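Local coordinates for porin (Pseudomonas aeruginosa, PDB 3T24), which forms a beta-barrel channel in the outer membrane of Pseudomonas aeruginosa and, as an OprD-family porin, probably admits small carboxylate-bearing solutes, at residues G116-K121 with G139-S144; L133-Q138 with K158-R163; P123-N128 with A286-A291; S51-G56 with T103-A108; Y97-I102 with S166-M171. One frame throughout, in Å; residues are numbered along the deposited sequence.

Contact 1 of 5, residues G116-K121 with G139-S144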
# COMPACT_ATOMS: atom_id res chain seq x y z
N GLY A 116 15.46 -12.83 3.63
CA GLY A 116 14.36 -13.65 4.10
C GLY A 116 13.01 -12.96 3.89
O GLY A 116 12.67 -12.57 2.78
N THR A 117 12.27 -12.79 4.97
CA THR A 117 10.95 -12.19 4.89
C THR A 117 11.07 -10.66 4.86
O THR A 117 11.56 -10.07 5.81
CB THR A 117 10.07 -12.68 6.07
OG1 THR A 117 9.86 -14.09 5.94
CG2 THR A 117 8.72 -11.97 6.08
N LEU A 118 10.67 -10.06 3.75
CA LEU A 118 10.80 -8.61 3.55
C LEU A 118 9.45 -7.93 3.36
O LEU A 118 8.50 -8.54 2.86
CB LEU A 118 11.67 -8.31 2.32
CG LEU A 118 13.02 -9.04 2.31
CD1 LEU A 118 13.68 -8.87 0.98
CD2 LEU A 118 13.91 -8.52 3.44
N THR A 119 9.36 -6.67 3.74
CA THR A 119 8.15 -5.89 3.48
C THR A 119 8.58 -4.49 3.03
O THR A 119 8.47 -3.50 3.76
CB THR A 119 7.20 -5.90 4.71
OG1 THR A 119 5.89 -5.49 4.30
CG2 THR A 119 7.68 -4.98 5.78
N PRO A 120 9.11 -4.40 1.80
CA PRO A 120 9.65 -3.15 1.28
C PRO A 120 8.56 -2.09 1.13
O PRO A 120 7.39 -2.45 1.03
CB PRO A 120 10.24 -3.55 -0.08
CG PRO A 120 9.56 -4.83 -0.43
CD PRO A 120 9.19 -5.51 0.83
N LYS A 121 8.92 -0.81 1.21
CA LYS A 121 7.96 0.28 1.00
C LYS A 121 8.54 1.24 -0.02
O LYS A 121 9.29 2.14 0.32
CB LYS A 121 7.68 1.04 2.29
CG LYS A 121 6.34 0.75 2.91
CD LYS A 121 5.45 1.98 2.92
CE LYS A 121 6.06 3.12 3.72
NZ LYS A 121 5.08 4.22 3.95
N GLY A 139 13.11 -12.65 -0.12
CA GLY A 139 14.18 -12.19 -0.98
C GLY A 139 15.27 -11.53 -0.18
O GLY A 139 15.51 -11.89 0.96
N GLY A 140 15.93 -10.55 -0.78
CA GLY A 140 17.02 -9.85 -0.14
C GLY A 140 16.98 -8.40 -0.55
O GLY A 140 16.69 -8.07 -1.71
N ALA A 141 17.26 -7.52 0.39
CA ALA A 141 17.16 -6.09 0.14
C ALA A 141 18.30 -5.34 0.82
O ALA A 141 18.79 -5.73 1.89
CB ALA A 141 15.80 -5.56 0.58
N LEU A 142 18.71 -4.26 0.17
CA LEU A 142 19.75 -3.41 0.68
C LEU A 142 19.23 -1.99 0.76
O LEU A 142 18.72 -1.44 -0.23
CB LEU A 142 20.96 -3.44 -0.26
CG LEU A 142 22.04 -2.47 0.17
CD1 LEU A 142 22.95 -3.12 1.24
CD2 LEU A 142 22.85 -2.00 -1.03
N ASN A 143 19.34 -1.40 1.94
CA ASN A 143 19.09 0.02 2.14
C ASN A 143 20.36 0.70 2.63
O ASN A 143 21.06 0.20 3.51
CB ASN A 143 17.94 0.23 3.12
CG ASN A 143 17.80 1.68 3.55
OD1 ASN A 143 18.79 2.34 3.88
ND2 ASN A 143 16.59 2.19 3.53
N SER A 144 20.67 1.86 2.05
CA SER A 144 21.96 2.51 2.26
C SER A 144 21.78 4.01 2.46
O SER A 144 21.15 4.68 1.65
CB SER A 144 22.88 2.25 1.06
OG SER A 144 24.22 2.56 1.35
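G116 and G139 meet as an antiparallel hydrogen-bonded pair. G116 N donates to G139 O at 2.8 Å in an almost straight bond, with 176° at the hydrogen. The return bond, from G139 N to G116 O, is 2.9 Å long and more bent. Both glycines have positive phi angles, at which a side chain would strike the carbonyl O of the residue before. The chain turns a corner at each of these places.

L118 supplies the side chain that reaches across. Its CG stands anti to its own carbonyl carbon (chi1 -51°). The CD1 branch then presses on the peptide that joins G139 to G140. It comes to 3.3 Å from G139 C and equally close to G140 N. The same methyl touches A141 CB at 4.0 Å, the apolar part of the contact.

A second shell fixes the corner at G116 and T117. T117 O accepts from T103 OG1, and T117 OG1 is hydrogen-bonded to Q138 NE2. Backbone bonds also tie T117 to I102 and L118 to F137.

The contact marks where the chain leaves the barrel wall after strand 111-115 and enters the long loop before strand 136-138. Strand 140-144 continues in the wall. It pairs with 111-115, where A141 bonds to K114, and with 150-161, where G140 bonds to R156.

Contact 2 of 5, residues L133-Q138 with K158-R163. With SO4 (sulfate ion), chain F.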
# COMPACT_ATOMS: atom_id res chain seq x y z
N LEU A 133 -3.97 -9.85 7.71
CA LEU A 133 -2.55 -10.12 7.76
C LEU A 133 -1.87 -9.46 6.55
O LEU A 133 -2.43 -9.40 5.45
CB LEU A 133 -2.33 -11.63 7.72
CG LEU A 133 -3.08 -12.47 8.77
CD1 LEU A 133 -2.73 -13.95 8.64
CD2 LEU A 133 -2.82 -11.98 10.19
N PRO A 134 -0.67 -8.93 6.77
CA PRO A 134 0.09 -8.27 5.70
C PRO A 134 0.54 -9.23 4.61
O PRO A 134 0.78 -10.41 4.85
CB PRO A 134 1.32 -7.68 6.43
CG PRO A 134 1.46 -8.50 7.67
CD PRO A 134 0.05 -8.94 8.06
N GLN A 135 0.61 -8.72 3.39
CA GLN A 135 1.31 -9.37 2.30
C GLN A 135 2.81 -9.27 2.61
O GLN A 135 3.28 -8.21 3.01
CB GLN A 135 0.97 -8.64 0.98
CG GLN A 135 1.68 -9.14 -0.26
CD GLN A 135 1.45 -8.24 -1.47
OE1 GLN A 135 1.50 -7.01 -1.35
NE2 GLN A 135 1.16 -8.84 -2.63
N THR A 136 3.55 -10.36 2.45
CA THR A 136 4.99 -10.31 2.64
C THR A 136 5.71 -10.95 1.46
O THR A 136 5.09 -11.64 0.67
CB THR A 136 5.44 -11.08 3.90
OG1 THR A 136 5.25 -12.48 3.67
CG2 THR A 136 4.65 -10.63 5.15
N PHE A 137 7.02 -10.75 1.38
CA PHE A 137 7.82 -11.29 0.29
C PHE A 137 9.05 -12.01 0.83
O PHE A 137 9.49 -11.76 1.94
CB PHE A 137 8.27 -10.15 -0.64
CG PHE A 137 7.14 -9.51 -1.40
CD1 PHE A 137 6.40 -8.50 -0.83
CD2 PHE A 137 6.81 -9.94 -2.67
CE1 PHE A 137 5.36 -7.94 -1.50
CE2 PHE A 137 5.77 -9.37 -3.37
CZ PHE A 137 5.05 -8.36 -2.78
N GLN A 138 9.61 -12.91 0.02
CA GLN A 138 10.90 -13.52 0.34
C GLN A 138 11.95 -13.01 -0.63
O GLN A 138 11.71 -12.93 -1.83
CB GLN A 138 10.81 -15.05 0.25
CG GLN A 138 9.71 -15.67 1.10
CD GLN A 138 10.02 -15.60 2.58
OE1 GLN A 138 11.10 -15.97 3.02
NE2 GLN A 138 9.06 -15.12 3.36
N LYS A 158 11.68 -12.95 -4.53
CA LYS A 158 11.55 -14.21 -5.26
C LYS A 158 10.16 -14.82 -5.15
O LYS A 158 9.75 -15.62 -5.99
CB LYS A 158 12.58 -15.22 -4.76
CG LYS A 158 14.01 -14.82 -5.00
CD LYS A 158 14.99 -15.78 -4.31
CE LYS A 158 16.44 -15.41 -4.61
NZ LYS A 158 17.43 -16.15 -3.77
N LYS A 159 9.44 -14.43 -4.10
CA LYS A 159 8.22 -15.11 -3.69
C LYS A 159 7.36 -14.13 -2.93
O LYS A 159 7.87 -13.21 -2.29
CB LYS A 159 8.56 -16.26 -2.74
CG LYS A 159 9.21 -17.46 -3.38
CD LYS A 159 8.13 -18.30 -3.97
CE LYS A 159 8.49 -18.75 -5.35
NZ LYS A 159 9.50 -19.82 -5.28
N VAL A 160 6.06 -14.35 -2.99
CA VAL A 160 5.12 -13.51 -2.29
C VAL A 160 4.24 -14.39 -1.44
O VAL A 160 3.94 -15.54 -1.81
CB VAL A 160 4.28 -12.66 -3.26
CG1 VAL A 160 3.55 -13.55 -4.25
CG2 VAL A 160 3.32 -11.77 -2.49
N ASN A 161 3.87 -13.88 -0.28
CA ASN A 161 2.96 -14.58 0.61
C ASN A 161 1.80 -13.64 0.77
O ASN A 161 1.90 -12.63 1.49
CB ASN A 161 3.59 -14.91 1.97
CG ASN A 161 2.64 -15.72 2.87
OD1 ASN A 161 1.46 -15.40 3.00
ND2 ASN A 161 3.17 -16.79 3.49
N GLN A 162 0.73 -13.96 0.05
CA GLN A 162 -0.42 -13.08 0.00
C GLN A 162 -1.09 -13.05 1.37
O GLN A 162 -0.93 -13.95 2.19
CB GLN A 162 -1.40 -13.55 -1.07
CG GLN A 162 -0.80 -13.69 -2.46
CD GLN A 162 -0.42 -12.35 -3.09
OE1 GLN A 162 -0.39 -11.33 -2.42
NE2 GLN A 162 -0.14 -12.36 -4.40
N ARG A 163 -1.85 -11.99 1.61
CA ARG A 163 -2.49 -11.76 2.90
C ARG A 163 -3.42 -12.88 3.38
O ARG A 163 -3.56 -13.11 4.58
CB ARG A 163 -3.28 -10.46 2.79
CG ARG A 163 -4.28 -10.50 1.65
CD ARG A 163 -5.03 -9.20 1.58
NE ARG A 163 -6.02 -9.17 0.50
CZ ARG A 163 -6.57 -8.05 0.05
NH1 ARG A 163 -6.18 -6.90 0.59
NH2 ARG A 163 -7.47 -8.06 -0.94
S SO4 F . -8.21 -4.45 -0.48
O1 SO4 F . -7.61 -3.16 -0.84
O2 SO4 F . -8.15 -4.66 0.97
O3 SO4 F . -9.61 -4.51 -0.85
O4 SO4 F . -7.46 -5.49 -1.17
O HOH W 1 -5.52 -11.36 5.66
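The F137 ring takes V160 CG2 over one face, a CH-pi contact of 4.0 Å from the methyl to the ring centroid. K159 O approaches the ring obliquely. The R163 guanidinium holds a sulfate ion at its edge, with the sulfur in its plane. R163 NH1 and NH2 both bind sulfate O4, each at 2.6 Å. S130, R131 and R391 bind the same ion, which probably came from the crystallisation liquor. The amides of Q135 and Q162 lie side by side with planes 26° apart. Q135 NE2 donates to Q162 OE1 at 2.9 Å, while Q135 OE1 accepts from N128 N. The Q135 chain runs extended beyond CG, and its CG and NE2 also brush V160 CG2.

The backbones form an antiparallel ladder. T136 N donates to N161 O at 3.0 Å, and N161 N returns to T136 O at 2.7 Å. F137 and V160 make the non-hydrogen-bonded pair. K158 and K159 both face Q138, a classic beta bulge. Q138 N bonds to K159 O at 2.9 Å, and Q138 O accepts from K158 N at 2.7 Å. One water bridges L133 N and R163 O.

T136 OG1 bonds to E99 of strand 96-108. L133 and P134 rest on L46 of strand 33-50. The short strand 136-138 thus extends the barrel pairing of strand 150-161, which is flanked further on by strands 140-144 and 192-200.

Contact 3 of 5, residues P123-N128 with A286-A291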
# COMPACT_ATOMS: atom_id res chain seq x y z
N PRO A 123 8.08 3.19 -4.24
CA PRO A 123 7.12 3.54 -5.29
C PRO A 123 6.86 2.39 -6.24
O PRO A 123 5.77 2.33 -6.80
CB PRO A 123 7.81 4.70 -6.01
CG PRO A 123 8.59 5.38 -4.90
CD PRO A 123 9.12 4.23 -4.06
N VAL A 124 7.82 1.49 -6.41
CA VAL A 124 7.60 0.36 -7.30
C VAL A 124 7.13 -0.92 -6.62
O VAL A 124 6.98 -1.94 -7.29
CB VAL A 124 8.85 0.06 -8.13
CG1 VAL A 124 9.06 1.18 -9.12
CG2 VAL A 124 10.05 -0.11 -7.22
N ILE A 125 6.91 -0.87 -5.31
CA ILE A 125 6.35 -2.01 -4.58
C ILE A 125 5.80 -1.58 -3.21
O ILE A 125 6.55 -1.30 -2.26
CB ILE A 125 7.37 -3.19 -4.44
CG1 ILE A 125 6.82 -4.30 -3.54
CG2 ILE A 125 8.68 -2.72 -3.85
CD1 ILE A 125 5.34 -4.68 -3.85
N MET A 126 4.47 -1.49 -3.13
CA MET A 126 3.80 -1.19 -1.87
C MET A 126 2.95 -2.38 -1.46
O MET A 126 1.86 -2.58 -1.96
CB MET A 126 2.93 0.07 -1.96
CG MET A 126 3.71 1.32 -2.25
SD MET A 126 4.55 1.98 -0.79
CE MET A 126 3.14 2.29 0.26
N PRO A 127 3.49 -3.18 -0.54
CA PRO A 127 2.87 -4.43 -0.09
C PRO A 127 1.52 -4.13 0.54
O PRO A 127 1.38 -3.14 1.24
CB PRO A 127 3.85 -4.94 0.96
CG PRO A 127 5.17 -4.31 0.58
CD PRO A 127 4.80 -2.95 0.10
N ASN A 128 0.52 -4.96 0.25
CA ASN A 128 -0.78 -4.75 0.88
C ASN A 128 -0.80 -5.05 2.38
O ASN A 128 -0.22 -6.05 2.84
CB ASN A 128 -1.86 -5.59 0.22
CG ASN A 128 -3.20 -5.32 0.84
OD1 ASN A 128 -3.63 -6.04 1.74
ND2 ASN A 128 -3.86 -4.26 0.40
N ALA A 286 1.01 -0.77 -14.14
CA ALA A 286 1.58 -2.10 -13.84
C ALA A 286 2.05 -2.23 -12.38
O ALA A 286 2.86 -1.42 -11.91
CB ALA A 286 2.73 -2.42 -14.78
N TYR A 287 1.54 -3.24 -11.68
CA TYR A 287 2.00 -3.52 -10.30
C TYR A 287 1.78 -4.97 -9.86
O TYR A 287 0.88 -5.64 -10.37
CB TYR A 287 1.42 -2.53 -9.27
CG TYR A 287 -0.10 -2.52 -9.13
CD1 TYR A 287 -0.72 -2.97 -7.96
CD2 TYR A 287 -0.91 -2.01 -10.13
CE1 TYR A 287 -2.10 -2.93 -7.81
CE2 TYR A 287 -2.29 -1.96 -10.00
CZ TYR A 287 -2.88 -2.42 -8.83
OH TYR A 287 -4.27 -2.38 -8.69
N ILE A 288 2.62 -5.44 -8.94
CA ILE A 288 2.55 -6.83 -8.49
C ILE A 288 1.15 -7.17 -8.01
O ILE A 288 0.53 -6.41 -7.27
CB ILE A 288 3.63 -7.18 -7.39
CG1 ILE A 288 5.04 -7.06 -7.98
CG2 ILE A 288 3.43 -8.58 -6.83
CD1 ILE A 288 6.08 -6.67 -6.97
N ASN A 289 0.66 -8.32 -8.47
CA ASN A 289 -0.66 -8.76 -8.08
C ASN A 289 -0.70 -9.02 -6.56
O ASN A 289 0.11 -9.78 -6.04
CB ASN A 289 -1.02 -10.03 -8.83
CG ASN A 289 -2.43 -10.48 -8.56
OD1 ASN A 289 -3.32 -9.66 -8.43
ND2 ASN A 289 -2.63 -11.76 -8.42
N GLY A 290 -1.64 -8.39 -5.87
CA GLY A 290 -1.74 -8.49 -4.44
C GLY A 290 -1.21 -7.24 -3.76
O GLY A 290 -1.64 -6.91 -2.66
N ALA A 291 -0.29 -6.53 -4.39
CA ALA A 291 0.22 -5.33 -3.76
C ALA A 291 -0.73 -4.17 -4.03
O ALA A 291 -1.69 -4.32 -4.77
CB ALA A 291 1.61 -5.00 -4.27
O HOH W 2 4.18 -3.47 -7.34
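A291 sets its CB against the loop that holds I125 and M126. Both segments are loops of a beta-barrel porin, and they meet near the centre of the chain. One loop follows strand 111-115 and the other follows strand 270-280. The arrangement is consistent with the inward-folded loops that narrow the channel in the OprD family. I288 to A291 form a type II beta turn, closed by A291 N to I288 O at 3.0 Å. G290 has the positive phi angle (104°) that such a turn needs at its third position.

A291, I125 and I288 bring the largest buried areas to this contact. A291 CB lies 3.4 Å from M126 O and 3.8 Å from I125 CD1. I125 CD1 also meets I288 CD1 at 3.8 Å, so one methyl touches both partners. The I125 CG1 branch is anti to its backbone N (chi1 173°), and CD1 extends from it to the turn. The side chains of I125 and I288 cross obliquely. F192 of strand 192-200 touches both, so the barrel wall joins this apolar cluster. Q135 packs on A291.

No direct hydrogen bond joins the two segments. Polar ties run through neighbours and a water. M126 and D292 share a backbone bond, and N128 ND2 bonds to D292 OD1. N128 OD1 accepts from R163 NH1. N128 CB also comes to 3.2 Å from G290 O. A single water bridges the segments: it accepts from I288 N at 3.0 Å and donates to V124 O at 3.2 Å.

Contact 4 of 5, residues S51-G56 with T103-A108. With SO4 (sulfate ion), chain H.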
# COMPACT_ATOMS: atom_id res chain seq x y z
N SER A 51 15.31 -8.05 16.76
CA SER A 51 16.50 -7.90 17.59
C SER A 51 17.12 -6.56 17.24
O SER A 51 16.78 -5.95 16.22
CB SER A 51 17.51 -9.00 17.31
OG SER A 51 18.38 -8.61 16.25
N GLY A 52 18.02 -6.10 18.10
CA GLY A 52 18.94 -5.03 17.74
C GLY A 52 20.09 -5.61 16.94
O GLY A 52 19.97 -6.70 16.37
N TYR A 53 21.21 -4.90 16.90
CA TYR A 53 22.40 -5.37 16.19
C TYR A 53 23.56 -5.66 17.15
O TYR A 53 23.81 -4.90 18.08
CB TYR A 53 22.84 -4.34 15.15
CG TYR A 53 21.94 -4.32 13.94
CD1 TYR A 53 22.11 -5.24 12.90
CD2 TYR A 53 20.90 -3.40 13.85
CE1 TYR A 53 21.28 -5.24 11.80
CE2 TYR A 53 20.05 -3.39 12.74
CZ TYR A 53 20.25 -4.30 11.72
OH TYR A 53 19.42 -4.30 10.62
N THR A 54 24.24 -6.78 16.91
CA THR A 54 25.47 -7.07 17.64
C THR A 54 26.50 -5.98 17.33
O THR A 54 26.50 -5.38 16.26
CB THR A 54 26.06 -8.47 17.29
OG1 THR A 54 26.37 -8.55 15.89
CG2 THR A 54 25.08 -9.58 17.68
N GLU A 55 27.37 -5.71 18.30
CA GLU A 55 28.38 -4.67 18.18
C GLU A 55 29.47 -5.03 17.16
O GLU A 55 29.73 -6.21 16.88
CB GLU A 55 28.97 -4.39 19.56
CG GLU A 55 30.15 -3.43 19.58
CD GLU A 55 31.47 -4.12 19.26
OE1 GLU A 55 31.57 -5.35 19.43
OE2 GLU A 55 32.40 -3.41 18.83
N GLY A 56 30.11 -4.02 16.60
CA GLY A 56 31.24 -4.24 15.72
C GLY A 56 31.08 -3.66 14.32
O GLY A 56 30.03 -3.13 13.96
N THR A 103 14.06 -13.19 9.26
CA THR A 103 14.86 -12.31 8.43
C THR A 103 16.21 -12.12 9.09
O THR A 103 16.28 -11.71 10.25
CB THR A 103 14.20 -10.93 8.30
OG1 THR A 103 12.82 -11.08 7.97
CG2 THR A 103 14.90 -10.09 7.23
N ALA A 104 17.28 -12.41 8.36
CA ALA A 104 18.62 -12.09 8.84
C ALA A 104 18.93 -10.65 8.48
O ALA A 104 18.63 -10.21 7.37
CB ALA A 104 19.66 -13.02 8.25
N LYS A 105 19.54 -9.92 9.41
CA LYS A 105 19.90 -8.53 9.22
C LYS A 105 21.40 -8.33 9.38
O LYS A 105 22.00 -8.77 10.38
CB LYS A 105 19.21 -7.63 10.26
CG LYS A 105 17.76 -7.91 10.47
CD LYS A 105 17.09 -6.75 11.19
CE LYS A 105 17.45 -6.69 12.65
NZ LYS A 105 16.37 -6.02 13.42
N LEU A 106 22.00 -7.64 8.40
CA LEU A 106 23.39 -7.20 8.48
C LEU A 106 23.47 -5.69 8.34
O LEU A 106 22.75 -5.10 7.54
CB LEU A 106 24.26 -7.86 7.41
CG LEU A 106 24.58 -9.33 7.67
CD1 LEU A 106 23.29 -10.09 7.75
CD2 LEU A 106 25.44 -9.88 6.57
N ARG A 107 24.33 -5.07 9.13
CA ARG A 107 24.48 -3.63 9.10
C ARG A 107 25.96 -3.25 9.23
O ARG A 107 26.61 -3.62 10.20
CB ARG A 107 23.67 -2.99 10.25
CG ARG A 107 23.86 -1.47 10.39
CD ARG A 107 22.65 -0.79 11.03
NE ARG A 107 22.66 -0.56 12.48
CZ ARG A 107 23.60 -0.93 13.36
NH1 ARG A 107 24.68 -1.61 12.98
NH2 ARG A 107 23.44 -0.61 14.65
N ALA A 108 26.47 -2.54 8.24
CA ALA A 108 27.77 -1.88 8.36
C ALA A 108 27.60 -0.39 8.11
O ALA A 108 26.94 0.02 7.15
CB ALA A 108 28.77 -2.46 7.39
S SO4 H . 15.94 -2.57 11.73
O1 SO4 H . 15.37 -1.29 12.18
O2 SO4 H . 16.45 -3.29 12.90
O3 SO4 H . 14.91 -3.38 11.09
O4 SO4 H . 17.01 -2.34 10.76
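Y53 and R107 stand 7.6 Å apart at their CA atoms, and the segments, an irregular loop and a strand, join through side chains with no backbone-to-backbone bond. The R107 guanidinium lies flat on the Y53 ring, centres 4.2 Å apart and planes at 23°. R107 CB covers the same ring face, 3.9 Å from the centroid. A bend at chi3 (95°) brings NE close to Y53 CD2.

K105 crosses Y53 at about a right angle, and its CB comes to 3.4 Å from Y53 OH. K105 NZ donates to S51 O at 2.8 Å and forms a salt bridge with D63. The segments belong to a porin barrel: 51-56 joins strands 33-50 and 58-73, and 103-108 ends strand 96-108. By OprD topology this is probably the periplasmic rim.

A sulfate ion, probably from the crystallisation liquor, puts O4 at the edge of the Y53 ring, in its plane. Y53 OH donates to sulfate O4 at 3.1 Å, and K105 NZ reaches sulfate O2 at 2.8 Å. K114 NZ also binds it. T112 of strand 111-115 touches both Y53 and R107.

Contact 5 of 5, residues Y97-I102 with S166-M171. With C8E ((hydroxyethyloxy)tri(ethyloxy)octane), chain N.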
# COMPACT_ATOMS: atom_id res chain seq x y z
N TYR A 97 -4.92 -19.80 8.47
CA TYR A 97 -3.89 -19.50 7.50
C TYR A 97 -2.89 -18.53 8.15
O TYR A 97 -3.08 -18.09 9.28
CB TYR A 97 -4.52 -18.90 6.22
CG TYR A 97 -5.33 -17.64 6.48
CD1 TYR A 97 -4.75 -16.39 6.34
CD2 TYR A 97 -6.65 -17.72 6.90
CE1 TYR A 97 -5.48 -15.23 6.62
CE2 TYR A 97 -7.38 -16.57 7.18
CZ TYR A 97 -6.79 -15.33 7.02
OH TYR A 97 -7.52 -14.19 7.29
N GLY A 98 -1.83 -18.22 7.42
CA GLY A 98 -0.81 -17.33 7.91
C GLY A 98 0.57 -17.88 7.61
O GLY A 98 0.73 -18.76 6.75
N GLU A 99 1.57 -17.38 8.33
CA GLU A 99 2.96 -17.74 8.06
C GLU A 99 3.88 -17.38 9.22
O GLU A 99 3.55 -16.58 10.09
CB GLU A 99 3.44 -17.02 6.81
CG GLU A 99 3.16 -15.52 6.84
CD GLU A 99 3.93 -14.75 5.79
OE1 GLU A 99 4.87 -15.31 5.20
OE2 GLU A 99 3.61 -13.56 5.55
N ALA A 100 5.05 -18.01 9.20
CA ALA A 100 6.13 -17.66 10.10
C ALA A 100 7.30 -17.24 9.23
O ALA A 100 7.59 -17.88 8.22
CB ALA A 100 6.50 -18.84 11.00
N GLY A 101 7.94 -16.14 9.60
CA GLY A 101 9.01 -15.61 8.79
C GLY A 101 10.20 -15.22 9.64
O GLY A 101 10.04 -14.68 10.75
N ILE A 102 11.38 -15.53 9.13
CA ILE A 102 12.64 -15.09 9.73
C ILE A 102 13.37 -14.19 8.74
O ILE A 102 13.31 -14.40 7.53
CB ILE A 102 13.53 -16.28 10.08
CG1 ILE A 102 12.91 -17.08 11.23
CG2 ILE A 102 14.92 -15.81 10.50
CD1 ILE A 102 13.37 -16.62 12.60
N SER A 166 -1.09 -19.05 3.01
CA SER A 166 -0.28 -19.68 4.04
C SER A 166 1.16 -19.96 3.65
O SER A 166 2.00 -20.24 4.52
CB SER A 166 -0.94 -20.94 4.56
OG SER A 166 -1.95 -20.60 5.47
N ASP A 167 1.46 -19.91 2.36
CA ASP A 167 2.85 -20.08 1.94
C ASP A 167 3.26 -19.20 0.76
O ASP A 167 2.50 -18.38 0.26
CB ASP A 167 3.17 -21.54 1.63
CG ASP A 167 2.03 -22.47 1.98
OD1 ASP A 167 0.86 -22.04 1.88
OD2 ASP A 167 2.31 -23.63 2.35
N ASN A 168 4.50 -19.39 0.34
CA ASN A 168 5.12 -18.52 -0.63
C ASN A 168 4.91 -19.01 -2.05
O ASN A 168 4.99 -20.20 -2.33
CB ASN A 168 6.60 -18.38 -0.27
CG ASN A 168 6.80 -17.58 1.02
OD1 ASN A 168 6.17 -16.53 1.21
ND2 ASN A 168 7.68 -18.07 1.91
N GLU A 169 4.65 -18.08 -2.95
CA GLU A 169 4.37 -18.47 -4.32
C GLU A 169 4.95 -17.46 -5.32
O GLU A 169 5.28 -16.32 -4.96
CB GLU A 169 2.85 -18.64 -4.51
CG GLU A 169 2.08 -17.30 -4.55
CD GLU A 169 0.55 -17.46 -4.65
OE1 GLU A 169 -0.07 -16.71 -5.43
OE2 GLU A 169 -0.04 -18.32 -3.95
N ASP A 170 5.10 -17.88 -6.57
CA ASP A 170 5.57 -16.98 -7.63
C ASP A 170 4.63 -15.79 -7.78
O ASP A 170 3.43 -15.90 -7.56
CB ASP A 170 5.74 -17.70 -8.97
CG ASP A 170 6.92 -18.66 -8.99
OD1 ASP A 170 7.87 -18.50 -8.20
OD2 ASP A 170 6.90 -19.60 -9.82
N MET A 171 5.19 -14.65 -8.16
CA MET A 171 4.42 -13.43 -8.34
C MET A 171 3.73 -13.33 -9.71
O MET A 171 4.10 -14.01 -10.67
CB MET A 171 5.34 -12.22 -8.14
CG MET A 171 5.86 -12.10 -6.72
SD MET A 171 7.26 -10.97 -6.57
CE MET A 171 8.58 -12.12 -6.94
C7 C8E N . 7.47 -14.64 17.23
C8 C8E N . 7.55 -15.36 15.89
O9 C8E N . 8.18 -16.61 16.06
C10 C8E N . 7.87 -17.53 15.03
C11 C8E N . 9.24 -18.04 14.57
O12 C8E N . 9.16 -19.31 13.97
C13 C8E N . 9.71 -19.28 12.67
C14 C8E N . 9.62 -20.64 12.00
O15 C8E N . 10.47 -20.61 10.87
C16 C8E N . 9.78 -20.19 9.71
C17 C8E N . 9.94 -21.23 8.61
O18 C8E N . 9.40 -22.49 8.96
C19 C8E N . 8.77 -23.12 7.87
C20 C8E N . 9.46 -24.44 7.51
O21 C8E N . 10.71 -24.55 8.17
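At the wall of the porin barrel, S166 from the loop after strand 150-161 lies against Y97 and G98 of strand 96-108. G98 N donates to S166 OG at 3.1 Å, with 139° at the hydrogen. S166 OG stands anti to its own carbonyl carbon (chi1 -80°). It also comes to 3.0 Å from Y97 CA and 3.2 Å from Y97 CB, so the hydroxyl fits closely beside the strand. S166 CA lies 3.0 Å from G98 O, a CA-H...O contact with 138° at the hydrogen. The backbone angles of G98 call for glycine, since a CB would be jammed against Y97 O.

The opposite edge of the strand is taken up by strand 58-73. Y97, E99 and G101 bond there to G69, L67 and I65. The Y97 ring packs on L132 and L133. N168 settles on Q138, K159 and N161. A detergent molecule touches A100, whose CB is 3.6 Å from C13 of the detergent. This is consistent with A100 facing the membrane.

The polar balance is uneven. G98 O and S166 O are both acceptors and stand only 3.0 Å apart, which would be expected to repel. The N-H...OG bond and the CA-H...O contact probably offset this in part. The approach is therefore a local attachment of loop to strand, not a continuation of the beta ladder.

Contacts 1, 2 and 3 follow the chain as it leaves the barrel wall, crosses the interior and returns. Contacts 1 and 2 touch, with centres about 12 Å apart. Contacts 2 and 3 also touch, centres about 11 Å apart. Contacts 1 and 3 meet within the long loop, where K121 CD packs on M126 CE at 3.5 Å. The sulfate on R163 lies close to N128 and may mark an anion-binding place near the presumed constriction. Contact 5 lies closest to contact 2, centres about 6 Å apart. Contact 4 continues the strand of contact 5 toward the rim, its centre about 28 Å from that of contact 3.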